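Long-range contact in protein (tenascin) (Gallus gallus, PDB 1QR4), which probably serves in the extracellular matrix as an adhesion protein, this two-domain fibronectin type III segment spanning its heparin- and contactin-binding regions: residues Gly64-Val76 against Pro86-Pro98. Numbering follows the deposited sequence.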
loop_
_atom_site.group_PDB
_atom_site.type_symbol
_atom_site.label_atom_id
_atom_site.label_comp_id
_atom_site.label_asym_id
_atom_site.label_seq_id
_atom_site.Cartn_x
_atom_site.Cartn_y
_atom_site.Cartn_z
ATOM N N GLY A 64 -10.724 -3.229 1.249
ATOM C CA GLY A 64 -11.408 -2.869 0.018
ATOM C C GLY A 64 -11.169 -1.448 -0.427
ATOM O O GLY A 64 -11.945 -0.884 -1.193
ATOM N N LEU A 65 -10.052 -0.893 0.018
ATOM C CA LEU A 65 -9.691 0.474 -0.306
ATOM C C LEU A 65 -8.838 0.562 -1.579
ATOM O O LEU A 65 -8.407 -0.457 -2.115
ATOM C CB LEU A 65 -8.941 1.081 0.891
ATOM C CG LEU A 65 -9.558 0.854 2.276
ATOM C CD1 LEU A 65 -8.726 1.563 3.325
ATOM C CD2 LEU A 65 -10.993 1.336 2.301
ATOM N N ASP A 66 -8.643 1.779 -2.083
ATOM C CA ASP A 66 -7.826 1.999 -3.268
ATOM C C ASP A 66 -6.405 2.350 -2.816
ATOM O O ASP A 66 -6.198 2.685 -1.649
ATOM C CB ASP A 66 -8.441 3.080 -4.157
ATOM C CG ASP A 66 -9.808 2.670 -4.715
ATOM O OD1 ASP A 66 -10.362 1.634 -4.274
ATOM O OD2 ASP A 66 -10.343 3.385 -5.595
ATOM N N ALA A 67 -5.425 2.224 -3.710
ATOM C CA ALA A 67 -4.029 2.481 -3.364
ATOM C C ALA A 67 -3.601 3.946 -3.375
ATOM O O ALA A 67 -4.078 4.737 -4.186
ATOM C CB ALA A 67 -3.129 1.678 -4.263
ATOM N N GLY A 68 -2.667 4.285 -2.491
ATOM C CA GLY A 68 -2.168 5.645 -2.398
ATOM C C GLY A 68 -3.310 6.623 -2.432
ATOM O O GLY A 68 -3.352 7.475 -3.300
ATOM N N THR A 69 -4.266 6.448 -1.527
ATOM C CA THR A 69 -5.448 7.301 -1.439
ATOM C C THR A 69 -5.663 7.681 0.015
ATOM O O THR A 69 -5.473 6.855 0.907
ATOM C CB THR A 69 -6.706 6.541 -1.911
ATOM O OG1 THR A 69 -6.573 6.200 -3.290
ATOM C CG2 THR A 69 -7.941 7.385 -1.749
ATOM N N GLU A 70 -6.071 8.916 0.267
ATOM C CA GLU A 70 -6.312 9.319 1.638
ATOM C C GLU A 70 -7.785 9.186 1.981
ATOM O O GLU A 70 -8.639 9.418 1.146
ATOM C CB GLU A 70 -5.832 10.745 1.865
ATOM C CG GLU A 70 -5.971 11.218 3.299
ATOM C CD GLU A 70 -5.280 12.541 3.542
ATOM O OE1 GLU A 70 -5.525 13.496 2.771
ATOM O OE2 GLU A 70 -4.485 12.620 4.505
ATOM N N TYR A 71 -8.076 8.789 3.212
ATOM C CA TYR A 71 -9.451 8.635 3.674
ATOM C C TYR A 71 -9.730 9.361 4.994
ATOM O O TYR A 71 -8.899 9.382 5.907
ATOM C CB TYR A 71 -9.792 7.158 3.896
ATOM C CG TYR A 71 -9.875 6.323 2.656
ATOM C CD1 TYR A 71 -8.755 5.651 2.170
ATOM C CD2 TYR A 71 -11.078 6.160 1.989
ATOM C CE1 TYR A 71 -8.832 4.837 1.058
ATOM C CE2 TYR A 71 -11.164 5.345 0.872
ATOM C CZ TYR A 71 -10.034 4.686 0.414
ATOM O OH TYR A 71 -10.109 3.878 -0.695
ATOM N N THR A 72 -10.914 9.940 5.099
ATOM C CA THR A 72 -11.301 10.592 6.326
ATOM C C THR A 72 -12.064 9.493 7.039
ATOM O O THR A 72 -13.087 9.022 6.539
ATOM C CB THR A 72 -12.225 11.788 6.062
ATOM O OG1 THR A 72 -11.516 12.767 5.295
ATOM C CG2 THR A 72 -12.679 12.415 7.374
ATOM N N ILE A 73 -11.527 9.023 8.158
ATOM C CA ILE A 73 -12.185 7.963 8.905
ATOM C C ILE A 73 -12.775 8.504 10.194
ATOM O O ILE A 73 -12.104 9.210 10.943
ATOM C CB ILE A 73 -11.199 6.801 9.250
ATOM C CG1 ILE A 73 -10.583 6.233 7.970
ATOM C CG2 ILE A 73 -11.945 5.660 9.958
ATOM C CD1 ILE A 73 -9.344 5.382 8.185
ATOM N N SER A 74 -14.037 8.172 10.438
ATOM C CA SER A 74 -14.724 8.579 11.656
ATOM C C SER A 74 -15.524 7.441 12.284
ATOM O O SER A 74 -16.264 6.713 11.621
ATOM C CB SER A 74 -15.616 9.809 11.430
ATOM O OG SER A 74 -16.564 9.585 10.404
ATOM N N LEU A 75 -15.347 7.305 13.585
ATOM C CA LEU A 75 -16.012 6.281 14.361
ATOM C C LEU A 75 -16.933 6.952 15.364
ATOM O O LEU A 75 -16.608 8.002 15.920
ATOM C CB LEU A 75 -14.972 5.454 15.106
ATOM C CG LEU A 75 -15.516 4.239 15.824
ATOM C CD1 LEU A 75 -16.026 3.237 14.815
ATOM C CD2 LEU A 75 -14.422 3.660 16.638
ATOM N N VAL A 76 -18.060 6.309 15.627
ATOM C CA VAL A 76 -19.047 6.827 16.550
ATOM C C VAL A 76 -19.764 5.691 17.273
ATOM O O VAL A 76 -20.040 4.646 16.684
ATOM C CB VAL A 76 -20.087 7.690 15.796
ATOM C CG1 VAL A 76 -20.642 6.936 14.612
ATOM C CG2 VAL A 76 -21.213 8.091 16.718
ATOM N N PRO A 86 -18.511 12.232 16.986
ATOM C CA PRO A 86 -17.584 11.527 16.091
ATOM C C PRO A 86 -16.124 11.707 16.443
ATOM O O PRO A 86 -15.696 12.810 16.797
ATOM C CB PRO A 86 -17.847 12.172 14.731
ATOM C CG PRO A 86 -19.212 12.757 14.864
ATOM C CD PRO A 86 -19.211 13.301 16.260
ATOM N N THR A 87 -15.375 10.613 16.366
ATOM C CA THR A 87 -13.945 10.656 16.601
ATOM C C THR A 87 -13.370 10.528 15.186
ATOM O O THR A 87 -13.692 9.585 14.465
ATOM C CB THR A 87 -13.513 9.521 17.496
ATOM O OG1 THR A 87 -14.325 9.540 18.670
ATOM C CG2 THR A 87 -12.067 9.688 17.910
ATOM N N THR A 88 -12.563 11.498 14.770
ATOM C CA THR A 88 -12.043 11.485 13.416
ATOM C C THR A 88 -10.539 11.508 13.213
ATOM O O THR A 88 -9.792 12.095 14.002
ATOM C CB THR A 88 -12.657 12.642 12.615
ATOM O OG1 THR A 88 -14.076 12.454 12.520
ATOM C CG2 THR A 88 -12.071 12.713 11.212
ATOM N N ILE A 89 -10.109 10.822 12.155
ATOM C CA ILE A 89 -8.711 10.759 11.750
ATOM C C ILE A 89 -8.648 10.547 10.245
ATOM O O ILE A 89 -9.637 10.172 9.598
ATOM C CB ILE A 89 -7.908 9.579 12.368
ATOM C CG1 ILE A 89 -8.545 8.242 11.988
ATOM C CG2 ILE A 89 -7.731 9.747 13.849
ATOM C CD1 ILE A 89 -7.555 7.094 11.885
ATOM N N LYS A 90 -7.452 10.765 9.712
ATOM C CA LYS A 90 -7.179 10.579 8.305
ATOM C C LYS A 90 -6.088 9.531 8.159
ATOM O O LYS A 90 -5.162 9.432 8.966
ATOM C CB LYS A 90 -6.742 11.885 7.655
ATOM C CG LYS A 90 -7.854 12.900 7.519
ATOM C CD LYS A 90 -7.374 14.164 6.820
ATOM C CE LYS A 90 -8.513 15.152 6.652
ATOM N NZ LYS A 90 -9.140 15.490 7.962
ATOM N N GLY A 91 -6.244 8.709 7.141
ATOM C CA GLY A 91 -5.283 7.666 6.872
ATOM C C GLY A 91 -5.278 7.447 5.377
ATOM O O GLY A 91 -6.331 7.383 4.737
ATOM N N SER A 92 -4.086 7.413 4.805
ATOM C CA SER A 92 -3.953 7.193 3.386
ATOM C C SER A 92 -3.307 5.836 3.157
ATOM O O SER A 92 -2.467 5.401 3.947
ATOM C CB SER A 92 -3.110 8.301 2.773
ATOM O OG SER A 92 -1.924 8.486 3.516
ATOM N N THR A 93 -3.763 5.133 2.123
ATOM C CA THR A 93 -3.200 3.825 1.774
ATOM C C THR A 93 -1.842 4.052 1.114
ATOM O O THR A 93 -1.558 5.158 0.634
ATOM C CB THR A 93 -4.088 3.062 0.773
ATOM O OG1 THR A 93 -4.486 3.946 -0.283
ATOM C CG2 THR A 93 -5.311 2.488 1.463
ATOM N N VAL A 94 -1.002 3.019 1.098
ATOM C CA VAL A 94 0.311 3.138 0.481
ATOM C C VAL A 94 0.188 3.012 -1.037
ATOM O O VAL A 94 -0.743 2.392 -1.526
ATOM C CB VAL A 94 1.257 2.062 1.010
ATOM C CG1 VAL A 94 0.741 0.692 0.649
ATOM C CG2 VAL A 94 2.646 2.271 0.444
ATOM N N VAL A 95 1.108 3.619 -1.780
ATOM C CA VAL A 95 1.089 3.538 -3.245
ATOM C C VAL A 95 1.142 2.072 -3.707
ATOM O O VAL A 95 1.691 1.212 -3.010
ATOM C CB VAL A 95 2.262 4.351 -3.868
ATOM C CG1 VAL A 95 3.596 3.869 -3.329
ATOM C CG2 VAL A 95 2.231 4.267 -5.384
ATOM N N GLY A 96 0.542 1.793 -4.864
ATOM C CA GLY A 96 0.519 0.434 -5.393
ATOM C C GLY A 96 1.792 -0.155 -6.004
ATOM O O GLY A 96 2.592 0.558 -6.624
ATOM N N SER A 97 1.967 -1.467 -5.815
ATOM C CA SER A 97 3.109 -2.225 -6.356
ATOM C C SER A 97 2.856 -2.556 -7.828
ATOM O O SER A 97 1.693 -2.699 -8.227
ATOM C CB SER A 97 3.235 -3.590 -5.658
ATOM O OG SER A 97 3.520 -3.500 -4.282
ATOM N N PRO A 98 3.928 -2.679 -8.654
ATOM C CA PRO A 98 3.724 -3.024 -10.066
ATOM C C PRO A 98 3.189 -4.457 -10.000
ATOM O O PRO A 98 3.453 -5.168 -9.027
ATOM C CB PRO A 98 5.137 -2.983 -10.638
ATOM C CG PRO A 98 5.821 -1.981 -9.780
ATOM C CD PRO A 98 5.348 -2.378 -8.406
#
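Thr-93 meets the turn Asp-66 to Thr-69 with both backbone and side chain. Its OG1 gives its proton to Asp-66 O (2.5 Å), approaching in the carbonyl plane on a lone pair, and accepts from Thr-69 N at 2.8 Å. The hydroxyl can do both because chi1 of 46° sets it between the backbone N and the carbonyl carbon, while CG2 packs against Leu-65 CB. Thr-93 N in turn donates to Thr-69 O (2.7 Å), and Gly-68 N reaches Val-94 O from well above its carbonyl plane. A valine in place of Thr-93 would probably leave Asp-66 O and Thr-69 N without their shared partner and let the turn shift. Back on the strand, Tyr-71 OH accepts from Asp-66 N (2.9 Å, N-H...O 171°), which fixes the far end of the ring; at the near edge Gly-91 O lies in the ring plane.

Beyond the turn, Tyr-71/Gly-91, Ile-73/Ile-89 and Leu-75/Thr-87 are hydrogen-bonded antiparallel pairs, each satisfying both N-H groups and both carbonyls; Ile-89 N to Ile-73 O, for instance, spans 2.8 Å. On the face bearing Glu-70, Thr-72 and Ser-74, the Lys-90 chain, part of a putative heparin-binding site, crosses that of Glu-70, yet Lys-90 NZ stays 6.5 Å from Glu-70 OE2, too far for a salt bridge.

This hairpin supplies two strands of one sheet of the fibronectin type III sandwich: strand 36-42 pairs with strand 70-78, 87-92 is an edge strand of the sheet within this chain, and Ile-73, Leu-75 and Ile-89 pack onto strands 22-28 and 11-16.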